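Local coordinates for protein arginyl-trna synthetase (Thermus thermophilus, PDB 1IQ0) that probably catalyses the ATP-dependent attachment of L-arginine to its cognate tRNA(Arg), releasing AMP and diphosphate, as a monomeric aminoacyl-tRNA synthetase, at residues Pro280-Leu285 / Val364-Ala369; Pro288-Leu293 / Ser358-Leu363; Ser259-Arg264 / Leu368-Tyr373; Lys251-Leu256 / Gly272-Asp277. All blocks are in the same frame, centred on the assembly; numbering follows the deposited sequence.

Contact 1 (Pro280-Leu285 / Val364-Ala369); sequences PVIPGL and VRAALA
V281 and A366 bring the two backbones nearest, their CA atoms 6.0 Å apart, where an irregular loop passes beside a helix. The loop joins strands 274-277 and 289-291 of a three-stranded antiparallel meander, and helix 361-370 belongs to the β-α-β unit that links parallel strands 348-354 and 380-390 of the Rossmann-type catalytic domain. The contact is wholly apolar, and two consecutive loop residues meet two alanines one helical turn apart. V281 straddles them with its two branches. CG1 reaches the methyl of A369, with CG1 to A369 CB at 3.7 Å, while CG2 presses against A366. Its first torsion (chi1 -62°) puts CG1 opposite the carbonyl carbon and leaves CG2 in the crowded position between the backbone N and the carbonyl carbon, which spreads the fork along the helix. I282 comes to A366 end-on: the extended chain (chi2 179°) carries I282 CD1 to 3.7 Å from A366 CB, its nearest approach. The A366 methyl is thereby gripped by carbons from both neighbours, and the small alanine side chains let the loop lie close to the helix. The same two loop residues also touch the helix further along, I282 at A362 and V281 at L370. A367 turns its CB away from the loop and packs on I306 of helix 301-312, so helix 361-370 lies between this loop and another helix. The closest approach is tighter than usual van der Waals contact: V281 CG2 stands 3.4 Å from A366 CB and 3.6 Å from A366 CA.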
loop_
_atom_site.group_PDB
_atom_site.type_symbol
_atom_site.label_atom_id
_atom_site.label_comp_id
_atom_site.label_asym_id
_atom_site.label_seq_id
_atom_site.Cartn_x
_atom_site.Cartn_y
_atom_site.Cartn_z
ATOM N N PRO A 280 -3.253 -28.667 -15.730
ATOM C CA PRO A 280 -4.484 -28.347 -16.462
ATOM C C PRO A 280 -4.957 -26.897 -16.356
ATOM O O PRO A 280 -5.869 -26.485 -17.073
ATOM C CB PRO A 280 -5.497 -29.336 -15.884
ATOM C CG PRO A 280 -5.006 -29.550 -14.498
ATOM C CD PRO A 280 -3.514 -29.661 -14.676
ATOM N N VAL A 281 -4.346 -26.123 -15.466
ATOM C CA VAL A 281 -4.730 -24.724 -15.304
ATOM C C VAL A 281 -3.535 -23.807 -15.504
ATOM O O VAL A 281 -3.696 -22.624 -15.791
ATOM C CB VAL A 281 -5.334 -24.450 -13.904
ATOM C CG1 VAL A 281 -6.602 -25.262 -13.716
ATOM C CG2 VAL A 281 -4.322 -24.780 -12.822
ATOM N N ILE A 282 -2.338 -24.361 -15.354
ATOM C CA ILE A 282 -1.106 -23.600 -15.520
ATOM C C ILE A 282 -0.191 -24.290 -16.531
ATOM O O ILE A 282 0.522 -25.239 -16.195
ATOM C CB ILE A 282 -0.357 -23.453 -14.176
ATOM C CG1 ILE A 282 -1.197 -22.617 -13.207
ATOM C CG2 ILE A 282 1.006 -22.810 -14.399
ATOM C CD1 ILE A 282 -0.562 -22.425 -11.850
ATOM N N PRO A 283 -0.201 -23.812 -17.787
ATOM C CA PRO A 283 0.618 -24.370 -18.867
ATOM C C PRO A 283 2.111 -24.119 -18.692
ATOM O O PRO A 283 2.520 -23.182 -18.007
ATOM C CB PRO A 283 0.060 -23.674 -20.102
ATOM C CG PRO A 283 -0.282 -22.319 -19.570
ATOM C CD PRO A 283 -0.981 -22.658 -18.270
ATOM N N GLY A 284 2.919 -24.971 -19.318
ATOM C CA GLY A 284 4.362 -24.830 -19.242
ATOM C C GLY A 284 4.954 -24.925 -17.850
ATOM O O GLY A 284 5.166 -23.909 -17.187
ATOM N N LEU A 285 5.224 -26.151 -17.409
ATOM C CA LEU A 285 5.812 -26.402 -16.096
ATOM C C LEU A 285 6.584 -27.716 -16.138
ATOM O O LEU A 285 6.032 -28.753 -16.508
ATOM C CB LEU A 285 4.724 -26.480 -15.019
ATOM C CG LEU A 285 3.937 -25.208 -14.682
ATOM C CD1 LEU A 285 2.866 -25.529 -13.649
ATOM C CD2 LEU A 285 4.881 -24.137 -14.155
ATOM N N VAL A 364 -1.949 -21.014 -5.198
ATOM C CA VAL A 364 -3.336 -20.734 -4.836
ATOM C C VAL A 364 -4.190 -20.528 -6.071
ATOM O O VAL A 364 -5.365 -20.905 -6.096
ATOM C CB VAL A 364 -3.460 -19.490 -3.916
ATOM C CG1 VAL A 364 -2.517 -19.624 -2.738
ATOM C CG2 VAL A 364 -3.186 -18.231 -4.699
ATOM N N ARG A 365 -3.590 -19.935 -7.097
ATOM C CA ARG A 365 -4.290 -19.692 -8.353
ATOM C C ARG A 365 -4.835 -21.016 -8.871
ATOM O O ARG A 365 -6.034 -21.157 -9.117
ATOM C CB ARG A 365 -3.334 -19.097 -9.392
ATOM C CG ARG A 365 -3.600 -17.641 -9.748
ATOM C CD ARG A 365 -3.335 -16.705 -8.575
ATOM N NE ARG A 365 -3.654 -15.315 -8.900
ATOM C CZ ARG A 365 -3.037 -14.598 -9.836
ATOM N NH1 ARG A 365 -2.057 -15.133 -10.551
ATOM N NH2 ARG A 365 -3.404 -13.341 -10.059
ATOM N N ALA A 366 -3.938 -21.987 -9.024
ATOM C CA ALA A 366 -4.304 -23.307 -9.521
ATOM C C ALA A 366 -5.266 -24.005 -8.575
ATOM O O ALA A 366 -6.197 -24.679 -9.020
ATOM C CB ALA A 366 -3.051 -24.160 -9.708
ATOM N N ALA A 367 -5.038 -23.843 -7.271
ATOM C CA ALA A 367 -5.891 -24.469 -6.274
ATOM C C ALA A 367 -7.307 -23.917 -6.373
ATOM O O ALA A 367 -8.285 -24.673 -6.334
ATOM C CB ALA A 367 -5.323 -24.243 -4.875
ATOM N N LEU A 368 -7.423 -22.599 -6.498
ATOM C CA LEU A 368 -8.739 -21.988 -6.619
ATOM C C LEU A 368 -9.441 -22.469 -7.897
ATOM O O LEU A 368 -10.638 -22.732 -7.884
ATOM C CB LEU A 368 -8.625 -20.458 -6.615
ATOM C CG LEU A 368 -8.401 -19.797 -5.252
ATOM C CD1 LEU A 368 -7.921 -18.370 -5.452
ATOM C CD2 LEU A 368 -9.694 -19.824 -4.440
ATOM N N ALA A 369 -8.702 -22.595 -8.996
ATOM C CA ALA A 369 -9.306 -23.056 -10.251
ATOM C C ALA A 369 -9.742 -24.525 -10.164
ATOM O O ALA A 369 -10.883 -24.864 -10.489
ATOM C CB ALA A 369 -8.324 -22.865 -11.418
#

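Contact 2 (Pro288-Leu293 / Ser358-Leu363); sequences PFFVLL and SHPQAL
F290 and L363 carry most of this contact, in which an edge strand of a three-stranded antiparallel meander sends one aromatic ring onto the first turn of helix 361-370. The F290 backbone pairs with that of M276 in the neighbouring strand, and the CB of F290 points toward the helix. L363 makes a CH-pi contact over one face: its CD1 lies 4.0 Å from the centroid of the F290 ring, 22° off the ring normal. The methyl is displaced toward the rim, 3.8 Å from F290 CG. With CG anti to the backbone N (chi1 172°), L363 can lay that branch over the ring while its own backbone meets the ring's far end, where F290 CZ is 3.9 Å from L363 N. A362 approaches at the ring edge through its CB, and P360 comes obliquely. Y302 of helix 301-312 touches both P360 and L363, joining a second helix to the cluster. Trimming F290 to an alanine would probably open a gap between strand and helix and deprive the L363 methyl of its aromatic face. Just before the helix, P360 O accepts the L363 N-H at 2.9 Å, and P360 CG sits 4.1 Å from F290 CE1.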
loop_
_atom_site.group_PDB
_atom_site.type_symbol
_atom_site.label_atom_id
_atom_site.label_comp_id
_atom_site.label_asym_id
_atom_site.label_seq_id
_atom_site.Cartn_x
_atom_site.Cartn_y
_atom_site.Cartn_z
ATOM N N PRO A 288 4.548 -29.954 -12.721
ATOM C CA PRO A 288 3.312 -29.282 -12.305
ATOM C C PRO A 288 2.694 -29.864 -11.041
ATOM O O PRO A 288 1.516 -29.643 -10.760
ATOM C CB PRO A 288 2.410 -29.483 -13.511
ATOM C CG PRO A 288 2.746 -30.896 -13.894
ATOM C CD PRO A 288 4.269 -30.929 -13.794
ATOM N N PHE A 289 3.488 -30.603 -10.276
ATOM C CA PHE A 289 2.988 -31.223 -9.062
ATOM C C PHE A 289 3.372 -30.524 -7.763
ATOM O O PHE A 289 4.538 -30.513 -7.369
ATOM C CB PHE A 289 3.440 -32.684 -9.006
ATOM C CG PHE A 289 2.804 -33.552 -10.053
ATOM C CD1 PHE A 289 3.063 -33.343 -11.400
ATOM C CD2 PHE A 289 1.935 -34.575 -9.691
ATOM C CE1 PHE A 289 2.463 -34.141 -12.373
ATOM C CE2 PHE A 289 1.329 -35.376 -10.654
ATOM C CZ PHE A 289 1.593 -35.160 -11.997
ATOM N N PHE A 290 2.376 -29.928 -7.112
ATOM C CA PHE A 290 2.570 -29.267 -5.826
ATOM C C PHE A 290 2.223 -30.339 -4.793
ATOM O O PHE A 290 1.174 -30.984 -4.890
ATOM C CB PHE A 290 1.598 -28.093 -5.653
ATOM C CG PHE A 290 1.957 -26.867 -6.445
ATOM C CD1 PHE A 290 3.021 -26.054 -6.056
ATOM C CD2 PHE A 290 1.217 -26.509 -7.572
ATOM C CE1 PHE A 290 3.343 -24.901 -6.776
ATOM C CE2 PHE A 290 1.528 -25.362 -8.297
ATOM C CZ PHE A 290 2.595 -24.554 -7.897
ATOM N N VAL A 291 3.095 -30.547 -3.814
ATOM C CA VAL A 291 2.815 -31.548 -2.795
ATOM C C VAL A 291 1.955 -30.927 -1.699
ATOM O O VAL A 291 2.276 -29.854 -1.198
ATOM C CB VAL A 291 4.113 -32.090 -2.163
ATOM C CG1 VAL A 291 3.778 -33.135 -1.104
ATOM C CG2 VAL A 291 5.002 -32.688 -3.242
ATOM N N LEU A 292 0.853 -31.591 -1.352
ATOM C CA LEU A 292 -0.037 -31.107 -0.301
ATOM C C LEU A 292 0.316 -31.862 0.982
ATOM O O LEU A 292 0.531 -31.252 2.030
ATOM C CB LEU A 292 -1.507 -31.348 -0.683
ATOM C CG LEU A 292 -2.026 -30.628 -1.940
ATOM C CD1 LEU A 292 -3.462 -31.036 -2.232
ATOM C CD2 LEU A 292 -1.948 -29.125 -1.736
ATOM N N LEU A 293 0.379 -33.190 0.884
ATOM C CA LEU A 293 0.742 -34.045 2.014
ATOM C C LEU A 293 1.942 -34.906 1.628
ATOM O O LEU A 293 1.911 -35.592 0.608
ATOM C CB LEU A 293 -0.417 -34.971 2.405
ATOM C CG LEU A 293 -1.661 -34.371 3.069
ATOM C CD1 LEU A 293 -2.673 -35.474 3.357
ATOM C CD2 LEU A 293 -1.267 -33.674 4.356
ATOM N N SER A 358 8.657 -15.931 -0.113
ATOM C CA SER A 358 7.364 -15.911 -0.788
ATOM C C SER A 358 7.051 -17.217 -1.510
ATOM O O SER A 358 7.954 -17.949 -1.916
ATOM C CB SER A 358 7.321 -14.755 -1.792
ATOM O OG SER A 358 6.098 -14.741 -2.508
ATOM N N HIS A 359 5.759 -17.496 -1.665
ATOM C CA HIS A 359 5.298 -18.699 -2.349
ATOM C C HIS A 359 4.717 -18.288 -3.701
ATOM O O HIS A 359 4.147 -17.204 -3.838
ATOM C CB HIS A 359 4.222 -19.407 -1.520
ATOM C CG HIS A 359 4.648 -19.735 -0.121
ATOM N ND1 HIS A 359 4.951 -18.767 0.810
ATOM C CD2 HIS A 359 4.805 -20.924 0.507
ATOM C CE1 HIS A 359 5.278 -19.345 1.953
ATOM N NE2 HIS A 359 5.196 -20.653 1.796
ATOM N N PRO A 360 4.849 -19.152 -4.721
ATOM C CA PRO A 360 4.334 -18.860 -6.063
ATOM C C PRO A 360 2.814 -18.689 -6.136
ATOM O O PRO A 360 2.062 -19.554 -5.684
ATOM C CB PRO A 360 4.825 -20.052 -6.881
ATOM C CG PRO A 360 4.807 -21.166 -5.880
ATOM C CD PRO A 360 5.421 -20.509 -4.665
ATOM N N GLN A 361 2.374 -17.571 -6.709
ATOM C CA GLN A 361 0.948 -17.287 -6.855
ATOM C C GLN A 361 0.279 -18.423 -7.611
ATOM O O GLN A 361 -0.921 -18.667 -7.463
ATOM C CB GLN A 361 0.731 -15.976 -7.615
ATOM C CG GLN A 361 1.163 -14.732 -6.860
ATOM C CD GLN A 361 0.877 -13.456 -7.629
ATOM O OE1 GLN A 361 -0.265 -13.191 -8.008
ATOM N NE2 GLN A 361 1.913 -12.657 -7.862
ATOM N N ALA A 362 1.069 -19.112 -8.427
ATOM C CA ALA A 362 0.578 -20.232 -9.215
ATOM C C ALA A 362 -0.126 -21.261 -8.328
ATOM O O ALA A 362 -1.111 -21.876 -8.744
ATOM C CB ALA A 362 1.740 -20.890 -9.958
ATOM N N LEU A 363 0.389 -21.439 -7.112
ATOM C CA LEU A 363 -0.170 -22.390 -6.150
ATOM C C LEU A 363 -1.642 -22.146 -5.825
ATOM O O LEU A 363 -2.493 -22.981 -6.132
ATOM C CB LEU A 363 0.633 -22.369 -4.840
ATOM C CG LEU A 363 0.052 -23.168 -3.658
ATOM C CD1 LEU A 363 0.215 -24.671 -3.881
ATOM C CD2 LEU A 363 0.756 -22.749 -2.383
#

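Contact 3 (Ser259-Arg264 / Leu368-Tyr373); sequences SPHVFR and LALAGY
L370 meets H261 through its first torsion (chi1 -67°), which sets CG opposite the carbonyl carbon and sends the side chain to the imidazole, while that of S259 (chi1 171°) swings OG to the H261 N-H and a water. S259 opens a type I β-turn leading into strand 262-263, closed by V262 N to S259 O at 3.1 Å. Its hydroxyl also accepts the N-H of H261, with N to OG at 3.1 Å and an N-H...O angle of 152°, an ST turn inside the β-turn. Across the contact no direct hydrogen bond forms. A single water appears to bridge S259 OG to the L370 carbonyl. It donates to L370 O at 3.0 Å, but its 2.5 Å from S259 OG is shorter than usual, which makes that arm less certain. H261 supplies the direct van der Waals contact: its side chain crosses that of L370 at about a right angle, and L370 CD2 approaches the ring obliquely, 3.7 Å from H261 ND1. L370 also packs on M276 of the central strand. The chain then leaves the helix through a Schellman motif, with Y373 N bonded to L368 O and G372 N to A369 O, both at 2.7 Å; the positive phi of G372 makes that exit possible. With alanine at S259, the H261 N-H would probably lose its side-chain acceptor and the water one of its likely partners. The chemistry thus divides in two: a buried hydroxyl shapes its own turn and probably reaches a helix-end carbonyl through water, and a leucine methyl touches the imidazole directly, joining meander to helix without any charged pair.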
loop_
_atom_site.group_PDB
_atom_site.type_symbol
_atom_site.label_atom_id
_atom_site.label_comp_id
_atom_site.label_asym_id
_atom_site.label_seq_id
_atom_site.Cartn_x
_atom_site.Cartn_y
_atom_site.Cartn_z
ATOM N N SER A 259 -11.078 -33.344 -6.610
ATOM C CA SER A 259 -10.589 -33.082 -7.955
ATOM C C SER A 259 -9.821 -34.259 -8.530
ATOM O O SER A 259 -9.045 -34.910 -7.832
ATOM C CB SER A 259 -9.678 -31.854 -7.960
ATOM O OG SER A 259 -9.040 -31.710 -9.216
ATOM N N PRO A 260 -10.032 -34.549 -9.820
ATOM C CA PRO A 260 -9.328 -35.663 -10.456
ATOM C C PRO A 260 -7.831 -35.359 -10.568
ATOM O O PRO A 260 -7.016 -36.265 -10.740
ATOM C CB PRO A 260 -10.014 -35.766 -11.815
ATOM C CG PRO A 260 -10.406 -34.342 -12.100
ATOM C CD PRO A 260 -10.955 -33.899 -10.766
ATOM N N HIS A 261 -7.474 -34.081 -10.452
ATOM C CA HIS A 261 -6.075 -33.671 -10.534
ATOM C C HIS A 261 -5.373 -33.614 -9.177
ATOM O O HIS A 261 -4.252 -33.125 -9.067
ATOM C CB HIS A 261 -5.972 -32.326 -11.246
ATOM C CG HIS A 261 -6.564 -32.342 -12.618
ATOM N ND1 HIS A 261 -7.726 -31.674 -12.938
ATOM C CD2 HIS A 261 -6.194 -33.011 -13.736
ATOM C CE1 HIS A 261 -8.049 -31.933 -14.192
ATOM N NE2 HIS A 261 -7.137 -32.743 -14.698
ATOM N N VAL A 262 -6.048 -34.108 -8.144
ATOM C CA VAL A 262 -5.484 -34.165 -6.794
ATOM C C VAL A 262 -5.532 -35.643 -6.431
ATOM O O VAL A 262 -6.606 -36.204 -6.223
ATOM C CB VAL A 262 -6.326 -33.352 -5.785
ATOM C CG1 VAL A 262 -5.916 -33.699 -4.361
ATOM C CG2 VAL A 262 -6.119 -31.862 -6.028
ATOM N N PHE A 263 -4.367 -36.274 -6.360
ATOM C CA PHE A 263 -4.316 -37.703 -6.085
ATOM C C PHE A 263 -2.999 -38.155 -5.465
ATOM O O PHE A 263 -2.038 -37.386 -5.383
ATOM C CB PHE A 263 -4.536 -38.451 -7.398
ATOM C CG PHE A 263 -3.576 -38.044 -8.481
ATOM C CD1 PHE A 263 -2.314 -38.625 -8.567
ATOM C CD2 PHE A 263 -3.909 -37.035 -9.379
ATOM C CE1 PHE A 263 -1.396 -38.204 -9.530
ATOM C CE2 PHE A 263 -3.000 -36.604 -10.345
ATOM C CZ PHE A 263 -1.741 -37.189 -10.420
ATOM N N ARG A 264 -2.965 -39.419 -5.048
ATOM C CA ARG A 264 -1.774 -40.002 -4.439
ATOM C C ARG A 264 -1.104 -40.988 -5.385
ATOM O O ARG A 264 -1.629 -42.072 -5.634
ATOM C CB ARG A 264 -2.125 -40.747 -3.146
ATOM C CG ARG A 264 -2.581 -39.878 -1.993
ATOM C CD ARG A 264 -2.575 -40.671 -0.688
ATOM N NE ARG A 264 -2.909 -39.837 0.462
ATOM C CZ ARG A 264 -4.107 -39.302 0.675
ATOM N NH1 ARG A 264 -5.097 -39.516 -0.181
ATOM N NH2 ARG A 264 -4.314 -38.543 1.744
ATOM N N LEU A 368 -7.423 -22.599 -6.498
ATOM C CA LEU A 368 -8.739 -21.988 -6.619
ATOM C C LEU A 368 -9.441 -22.469 -7.897
ATOM O O LEU A 368 -10.638 -22.732 -7.884
ATOM C CB LEU A 368 -8.625 -20.458 -6.615
ATOM C CG LEU A 368 -8.401 -19.797 -5.252
ATOM C CD1 LEU A 368 -7.921 -18.370 -5.452
ATOM C CD2 LEU A 368 -9.694 -19.824 -4.440
ATOM N N ALA A 369 -8.702 -22.595 -8.996
ATOM C CA ALA A 369 -9.306 -23.056 -10.251
ATOM C C ALA A 369 -9.742 -24.525 -10.164
ATOM O O ALA A 369 -10.883 -24.864 -10.489
ATOM C CB ALA A 369 -8.324 -22.865 -11.418
ATOM N N LEU A 370 -8.840 -25.390 -9.710
ATOM C CA LEU A 370 -9.146 -26.813 -9.586
ATOM C C LEU A 370 -10.318 -27.079 -8.646
ATOM O O LEU A 370 -11.058 -28.051 -8.817
ATOM C CB LEU A 370 -7.914 -27.574 -9.098
ATOM C CG LEU A 370 -6.770 -27.602 -10.114
ATOM C CD1 LEU A 370 -5.521 -28.195 -9.484
ATOM C CD2 LEU A 370 -7.206 -28.412 -11.331
ATOM N N ALA A 371 -10.484 -26.215 -7.654
ATOM C CA ALA A 371 -11.572 -26.370 -6.703
ATOM C C ALA A 371 -12.858 -25.862 -7.339
ATOM O O ALA A 371 -13.924 -25.935 -6.739
ATOM C CB ALA A 371 -11.268 -25.587 -5.425
ATOM N N GLY A 372 -12.747 -25.328 -8.553
ATOM C CA GLY A 372 -13.921 -24.829 -9.245
ATOM C C GLY A 372 -14.213 -23.351 -9.051
ATOM O O GLY A 372 -15.370 -22.937 -9.078
ATOM N N TYR A 373 -13.168 -22.555 -8.851
ATOM C CA TYR A 373 -13.327 -21.113 -8.671
ATOM C C TYR A 373 -12.343 -20.372 -9.557
ATOM O O TYR A 373 -11.484 -19.638 -9.073
ATOM C CB TYR A 373 -13.102 -20.722 -7.211
ATOM C CG TYR A 373 -14.075 -21.369 -6.262
ATOM C CD1 TYR A 373 -13.796 -22.603 -5.682
ATOM C CD2 TYR A 373 -15.296 -20.759 -5.966
ATOM C CE1 TYR A 373 -14.711 -23.223 -4.821
ATOM C CE2 TYR A 373 -16.218 -21.367 -5.113
ATOM C CZ TYR A 373 -15.918 -22.597 -4.543
ATOM O OH TYR A 373 -16.821 -23.191 -3.692
HETATM O O HOH W 1 -10.362 -30.276 -10.751
#

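Contact 4 (Lys251-Leu256 / Gly272-Asp277); sequences KALALL and GALVMD
L253 lies nearest L274 and L256 nearest M276, with CA separations of 9.3 and 8.2 Å, where the last turn of helix 248-256 lies against strand 274-277. This is helix-on-sheet packing: the strand is the central one of a three-stranded antiparallel meander, and the helix precedes that meander in the chain. Residues three apart on the helix meet residues two apart on the strand, while V275, between them, points to the other face of the sheet and packs on F289. The two pairs differ in closeness. L253 and L274 touch loosely, with L253 CG 4.4 Å from L274 CD2. The tighter pair is L256 and M276, whose side chains slant across one another. M276 leaves the strand as an extended chain (chi1 -177°, chi2 -171°) and bends at its last torsion (chi3 -73°), which turns the terminal methyl to the leucine. All four contact residues are buried, and no hydrogen bond crosses between the segments. V262 of the edge strand touches L256, L274 and M276 and so packs against three of the four residues, while I306 of helix 301-312 reaches L256 and M276 and adds another helix to the same core. At the centre of the closer pair the thioether methyl sits in the leucine fork, M276 CE being 3.5 Å from L256 CD1 and equally 3.5 Å from L256 CD2.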
loop_
_atom_site.group_PDB
_atom_site.type_symbol
_atom_site.label_atom_id
_atom_site.label_comp_id
_atom_site.label_asym_id
_atom_site.label_seq_id
_atom_site.Cartn_x
_atom_site.Cartn_y
_atom_site.Cartn_z
ATOM N N LYS A 251 -10.403 -29.522 5.927
ATOM C CA LYS A 251 -11.513 -29.142 5.064
ATOM C C LYS A 251 -11.017 -28.819 3.662
ATOM O O LYS A 251 -11.645 -29.207 2.674
ATOM C CB LYS A 251 -12.257 -27.930 5.642
ATOM C CG LYS A 251 -12.973 -28.221 6.959
ATOM C CD LYS A 251 -13.575 -26.960 7.593
ATOM C CE LYS A 251 -14.121 -27.274 8.997
ATOM N NZ LYS A 251 -14.684 -26.074 9.691
ATOM N N ALA A 252 -9.890 -28.111 3.574
ATOM C CA ALA A 252 -9.330 -27.748 2.275
ATOM C C ALA A 252 -8.874 -29.014 1.575
ATOM O O ALA A 252 -9.144 -29.208 0.390
ATOM C CB ALA A 252 -8.143 -26.780 2.444
ATOM N N LEU A 253 -8.180 -29.872 2.317
ATOM C CA LEU A 253 -7.680 -31.132 1.782
ATOM C C LEU A 253 -8.827 -31.997 1.249
ATOM O O LEU A 253 -8.736 -32.558 0.156
ATOM C CB LEU A 253 -6.908 -31.885 2.871
ATOM C CG LEU A 253 -5.372 -31.942 2.814
ATOM C CD1 LEU A 253 -4.810 -30.808 2.006
ATOM C CD2 LEU A 253 -4.821 -31.931 4.233
ATOM N N ALA A 254 -9.913 -32.086 2.011
ATOM C CA ALA A 254 -11.062 -32.887 1.595
ATOM C C ALA A 254 -11.698 -32.304 0.342
ATOM O O ALA A 254 -12.130 -33.039 -0.538
ATOM C CB ALA A 254 -12.095 -32.963 2.720
ATOM N N LEU A 255 -11.757 -30.981 0.257
ATOM C CA LEU A 255 -12.347 -30.341 -0.910
ATOM C C LEU A 255 -11.465 -30.577 -2.140
ATOM O O LEU A 255 -11.966 -30.897 -3.218
ATOM C CB LEU A 255 -12.529 -28.843 -0.648
ATOM C CG LEU A 255 -13.090 -27.981 -1.782
ATOM C CD1 LEU A 255 -14.432 -28.527 -2.259
ATOM C CD2 LEU A 255 -13.239 -26.548 -1.285
ATOM N N LEU A 256 -10.151 -30.460 -1.975
ATOM C CA LEU A 256 -9.224 -30.666 -3.088
ATOM C C LEU A 256 -9.178 -32.109 -3.609
ATOM O O LEU A 256 -9.085 -32.333 -4.822
ATOM C CB LEU A 256 -7.817 -30.221 -2.683
ATOM C CG LEU A 256 -7.659 -28.710 -2.526
ATOM C CD1 LEU A 256 -6.307 -28.364 -1.911
ATOM C CD2 LEU A 256 -7.813 -28.074 -3.897
ATOM N N GLY A 272 2.705 -42.379 -2.174
ATOM C CA GLY A 272 2.251 -42.163 -0.811
ATOM C C GLY A 272 1.920 -40.717 -0.477
ATOM O O GLY A 272 1.199 -40.448 0.485
ATOM N N ALA A 273 2.443 -39.785 -1.268
ATOM C CA ALA A 273 2.200 -38.361 -1.045
ATOM C C ALA A 273 0.943 -37.891 -1.766
ATOM O O ALA A 273 0.566 -38.456 -2.790
ATOM C CB ALA A 273 3.402 -37.546 -1.520
ATOM N N LEU A 274 0.280 -36.875 -1.215
ATOM C CA LEU A 274 -0.915 -36.327 -1.855
ATOM C C LEU A 274 -0.422 -35.143 -2.665
ATOM O O LEU A 274 0.182 -34.217 -2.126
ATOM C CB LEU A 274 -1.949 -35.854 -0.829
ATOM C CG LEU A 274 -3.200 -35.230 -1.459
ATOM C CD1 LEU A 274 -3.932 -36.293 -2.267
ATOM C CD2 LEU A 274 -4.113 -34.650 -0.391
ATOM N N VAL A 275 -0.677 -35.174 -3.963
ATOM C CA VAL A 275 -0.210 -34.110 -4.828
ATOM C C VAL A 275 -1.319 -33.469 -5.650
ATOM O O VAL A 275 -2.363 -34.075 -5.901
ATOM C CB VAL A 275 0.888 -34.650 -5.772
ATOM C CG1 VAL A 275 0.318 -35.742 -6.656
ATOM C CG2 VAL A 275 1.459 -33.530 -6.605
ATOM N N MET A 276 -1.076 -32.228 -6.057
ATOM C CA MET A 276 -2.014 -31.468 -6.872
ATOM C C MET A 276 -1.360 -31.218 -8.231
ATOM O O MET A 276 -0.284 -30.617 -8.308
ATOM C CB MET A 276 -2.328 -30.119 -6.218
ATOM C CG MET A 276 -3.357 -29.295 -6.980
ATOM S SD MET A 276 -3.535 -27.616 -6.353
ATOM C CE MET A 276 -4.395 -27.923 -4.826
ATOM N N ASP A 277 -2.000 -31.685 -9.297
ATOM C CA ASP A 277 -1.475 -31.486 -10.647
ATOM C C ASP A 277 -2.008 -30.158 -11.162
ATOM O O ASP A 277 -3.184 -30.044 -11.513
ATOM C CB ASP A 277 -1.926 -32.631 -11.564
ATOM C CG ASP A 277 -1.438 -32.467 -13.002
ATOM O OD1 ASP A 277 -1.899 -33.237 -13.870
ATOM O OD2 ASP A 277 -0.599 -31.578 -13.264
#

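From the N terminus, helix 248-256 leads into the meander of strands 262-263, 274-277 and 289-291, and contact 4 closes the first, short loop by laying the helix on the central strand. Contact 3 opens inside that loop, at 259-264, and ends beyond it, so the two cross. The other two also end on helix 361-370 and close long loops: contact 2 is nested inside the loops closed by contacts 1 and 3, while contacts 1 and 3 share L368 and A369 on their helical side. Turn, connecting loop and edge strand thus meet successive parts of one helix. Together the contacts tie the meander to the later half of the Rossmann-type catalytic domain, with M276 reaching both A367 and L370.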